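Glucokinase (Enterococcus faecalis, PDB 2QM1) probably phosphorylates glucose with ATP, as a glucokinase of the ROK family, and carries bound zinc and magnesium ions. Local coordinates at residues 211-216 with 236-241. Numbering follows the deposited sequence. Where two conformers were deposited one is given.
Sequences SELKQA and DHFALM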
ATOM      1  N   SER B 211     -38.804   0.663 -12.766  1.00 55.72           N
ATOM      2  CA  SER B 211     -38.524  -0.298 -11.745  1.00 54.09           C
ATOM      3  C   SER B 211     -38.895   0.317 -10.399  1.00 52.83           C
ATOM      4  O   SER B 211     -38.966   1.529 -10.267  1.00 52.06           O
ATOM      5  CB  SER B 211     -37.036  -0.636 -11.808  1.00 53.98           C
ATOM      6  OG  SER B 211     -36.198   0.411 -11.317  1.00 54.46           O
ATOM      7  N   GLU B 212     -39.114  -0.514  -9.392  1.00 51.68           N
ATOM      8  CA  GLU B 212     -39.376   0.027  -8.080  1.00 50.96           C
ATOM      9  C   GLU B 212     -38.238   0.886  -7.545  1.00 49.25           C
ATOM     10  O   GLU B 212     -38.498   1.883  -6.849  1.00 49.98           O
ATOM     11  CB  GLU B 212     -39.755  -1.055  -7.070  1.00 51.99           C
ATOM     12  CG  GLU B 212     -40.752  -0.527  -6.027  1.00 54.67           C
ATOM     13  CD  GLU B 212     -41.580  -1.618  -5.381  1.00 60.41           C
ATOM     14  OE1 GLU B 212     -40.998  -2.401  -4.594  1.00 64.55           O
ATOM     15  OE2 GLU B 212     -42.806  -1.685  -5.646  1.00 61.09           O
ATOM     16  N   LEU B 213     -36.996   0.505  -7.860  1.00 46.67           N
ATOM     17  CA  LEU B 213     -35.842   1.245  -7.391  1.00 43.88           C
ATOM     18  C   LEU B 213     -35.733   2.628  -8.057  1.00 43.09           C
ATOM     19  O   LEU B 213     -35.447   3.627  -7.381  1.00 42.93           O
ATOM     20  CB  LEU B 213     -34.517   0.473  -7.573  1.00 44.16           C
ATOM     21  CG  LEU B 213     -33.269   1.307  -7.174  1.00 42.91           C
ATOM     22  CD1 LEU B 213     -33.379   1.837  -5.757  1.00 42.32           C
ATOM     23  CD2 LEU B 213     -31.930   0.617  -7.371  1.00 42.72           C
ATOM     24  N   LYS B 214     -35.924   2.666  -9.369  1.00 40.77           N
ATOM     25  CA  LYS B 214     -35.785   3.902 -10.105  1.00 41.64           C
ATOM     26  C   LYS B 214     -36.820   4.934  -9.595  1.00 41.32           C
ATOM     27  O   LYS B 214     -36.477   6.089  -9.354  1.00 40.47           O
ATOM     28  CB  LYS B 214     -35.951   3.664 -11.609  1.00 41.37           C
ATOM     29  CG  LYS B 214     -35.815   4.946 -12.446  1.00 43.41           C
ATOM     30  CD  LYS B 214     -36.558   4.847 -13.736  1.00 41.60           C
ATOM     31  CE  LYS B 214     -37.064   6.194 -14.238  1.00 47.95           C
ATOM     32  NZ  LYS B 214     -36.021   7.219 -14.522  1.00 46.86           N
ATOM     33  N   GLN B 215     -38.066   4.487  -9.440  0.50 40.61           N
ATOM     34  CA  GLN B 215     -39.134   5.311  -8.902  0.50 40.13           C
ATOM     35  C   GLN B 215     -38.768   5.957  -7.558  0.50 40.76           C
ATOM     36  O   GLN B 215     -38.938   7.166  -7.397  0.50 39.54           O
ATOM     37  CB  GLN B 215     -40.407   4.489  -8.762  0.50 40.37           C
ATOM     38  CG  GLN B 215     -41.099   4.151 -10.084  0.50 38.34           C
ATOM     39  CD  GLN B 215     -42.565   3.791  -9.891  0.50 39.12           C
ATOM     40  OE1 GLN B 215     -43.063   2.821 -10.467  0.50 40.50           O
ATOM     41  NE2 GLN B 215     -43.271   4.587  -9.092  0.50 37.18           N
ATOM     42  N   ALA B 216     -38.270   5.161  -6.605  1.00 41.14           N
ATOM     43  CA  ALA B 216     -37.932   5.700  -5.280  1.00 42.79           C
ATOM     44  C   ALA B 216     -36.729   6.661  -5.301  1.00 43.99           C
ATOM     45  O   ALA B 216     -36.706   7.678  -4.572  1.00 44.68           O
ATOM     46  CB  ALA B 216     -37.702   4.610  -4.296  1.00 43.44           C
ATOM     47  N   ASP B 236     -34.176  -6.574 -10.385  1.00 53.75           N
ATOM     48  CA  ASP B 236     -34.477  -5.200 -10.820  1.00 52.78           C
ATOM     49  C   ASP B 236     -33.378  -4.682 -11.740  1.00 52.50           C
ATOM     50  O   ASP B 236     -32.229  -4.447 -11.299  1.00 51.86           O
ATOM     51  CB  ASP B 236     -34.616  -4.290  -9.580  1.00 52.83           C
ATOM     52  CG  ASP B 236     -35.067  -2.861  -9.909  1.00 53.54           C
ATOM     53  OD1 ASP B 236     -35.738  -2.233  -9.046  1.00 53.22           O
ATOM     54  OD2 ASP B 236     -34.741  -2.354 -11.000  1.00 53.24           O
ATOM     55  N   HIS B 237     -33.736  -4.509 -13.018  1.00 51.75           N
ATOM     56  CA  HIS B 237     -32.766  -4.176 -14.054  1.00 51.55           C
ATOM     57  C   HIS B 237     -32.046  -2.835 -13.746  1.00 50.58           C
ATOM     58  O   HIS B 237     -30.887  -2.655 -14.105  1.00 51.03           O
ATOM     59  CB  HIS B 237     -33.432  -4.137 -15.433  1.00 51.91           C
ATOM     60  CG  HIS B 237     -33.793  -5.482 -15.999  1.00 54.69           C
ATOM     61  ND1 HIS B 237     -33.931  -6.619 -15.231  1.00 58.07           N
ATOM     62  CD2 HIS B 237     -34.101  -5.853 -17.267  1.00 57.82           C
ATOM     63  CE1 HIS B 237     -34.273  -7.637 -16.003  1.00 58.65           C
ATOM     64  NE2 HIS B 237     -34.382  -7.199 -17.244  1.00 58.84           N
ATOM     65  N   PHE B 238     -32.717  -1.926 -13.038  1.00 48.77           N
ATOM     66  CA  PHE B 238     -32.077  -0.683 -12.662  1.00 47.41           C
ATOM     67  C   PHE B 238     -31.107  -0.881 -11.511  1.00 47.42           C
ATOM     68  O   PHE B 238     -29.971  -0.445 -11.595  1.00 47.77           O
ATOM     69  CB  PHE B 238     -33.078   0.458 -12.359  1.00 46.92           C
ATOM     70  CG  PHE B 238     -32.400   1.789 -12.070  1.00 44.22           C
ATOM     71  CD1 PHE B 238     -31.571   2.387 -13.030  1.00 43.03           C
ATOM     72  CD2 PHE B 238     -32.585   2.434 -10.848  1.00 43.56           C
ATOM     73  CE1 PHE B 238     -30.917   3.590 -12.787  1.00 41.47           C
ATOM     74  CE2 PHE B 238     -31.957   3.648 -10.582  1.00 40.87           C
ATOM     75  CZ  PHE B 238     -31.107   4.236 -11.559  1.00 45.01           C
ATOM     76  N   ALA B 239     -31.556  -1.521 -10.437  1.00 47.16           N
ATOM     77  CA  ALA B 239     -30.662  -1.902  -9.349  1.00 46.84           C
ATOM     78  C   ALA B 239     -29.405  -2.623  -9.833  1.00 46.72           C
ATOM     79  O   ALA B 239     -28.339  -2.502  -9.233  1.00 46.95           O
ATOM     80  CB  ALA B 239     -31.385  -2.729  -8.334  1.00 46.08           C
ATOM     81  N   LEU B 240     -29.533  -3.367 -10.921  1.00 46.65           N
ATOM     82  CA  LEU B 240     -28.427  -4.176 -11.439  1.00 46.68           C
ATOM     83  C   LEU B 240     -27.411  -3.297 -12.170  1.00 46.69           C
ATOM     84  O   LEU B 240     -26.216  -3.610 -12.190  1.00 46.56           O
ATOM     85  CB  LEU B 240     -28.954  -5.280 -12.384  1.00 47.16           C
ATOM     86  CG  LEU B 240     -29.645  -6.472 -11.712  1.00 46.97           C
ATOM     87  CD1 LEU B 240     -30.502  -7.288 -12.695  1.00 49.55           C
ATOM     88  CD2 LEU B 240     -28.570  -7.329 -11.002  1.00 49.02           C
HETATM   89  N   MSE B 241     -27.910  -2.234 -12.797  1.00 46.50           N
HETATM   90  CA  MSE B 241     -27.075  -1.229 -13.443  1.00 48.03           C
HETATM   91  C   MSE B 241     -26.276  -0.446 -12.389  1.00 46.29           C
HETATM   92  O   MSE B 241     -25.078  -0.213 -12.594  1.00 46.01           O
HETATM   93  CB  MSE B 241     -27.941  -0.294 -14.292  1.00 48.04           C
HETATM   94  CG  MSE B 241     -27.189   0.621 -15.263  1.00 50.29           C
HETATM   95 SE   MSE B 241     -28.356   1.940 -16.161  0.55 55.71          SE
HETATM   96  CE  MSE B 241     -28.895   0.741 -17.589  1.00 44.85           C
TER
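With CG anti to the backbone N (chi1 -174°), D236 extends its carboxylate from the start of helix 237-261 to the start of helix 212-218. F238, likewise anti, carries its ring to the same helix end, while S211 holds OG in the crowded position between its backbone N and carbonyl carbon, folded back over its own first turn. The carboxylate is shared between the two helices. D236 OD2 turns its anti lone pair to F238 N at 2.9 Å and takes a weak bond from A239 N, capping its own helix; D236 OD1 uses its syn lone pair to accept from L213 N at 3.2 Å, N-H...O 153°. S211 is the N-cap of the other helix, its OG accepting from K214 N at 3.0 Å. Two N-caps thus lie side by side in a helical region of this ROK-family kinase of the actin-like ATPase clan, away from the metal sites; the N-to-C directions of segments 212-216 and 237-241 lie 72° apart. Both helix N-termini would be expected to stabilise the carboxylate's negative charge, probably favouring its ionised form. Beside the caps, K214 lays CG over one face of the F238 ring, and its CB comes within 3.7 Å of F238 CD2; its NZ runs on to a salt bridge with D218. L213 lies crosswise to F238 and pushes CD2 tightly against A239 CA, 3.4 Å away. F207 meets the F238 ring with the planes inclined, and F231 of helix 225-233 touches D236 and A239.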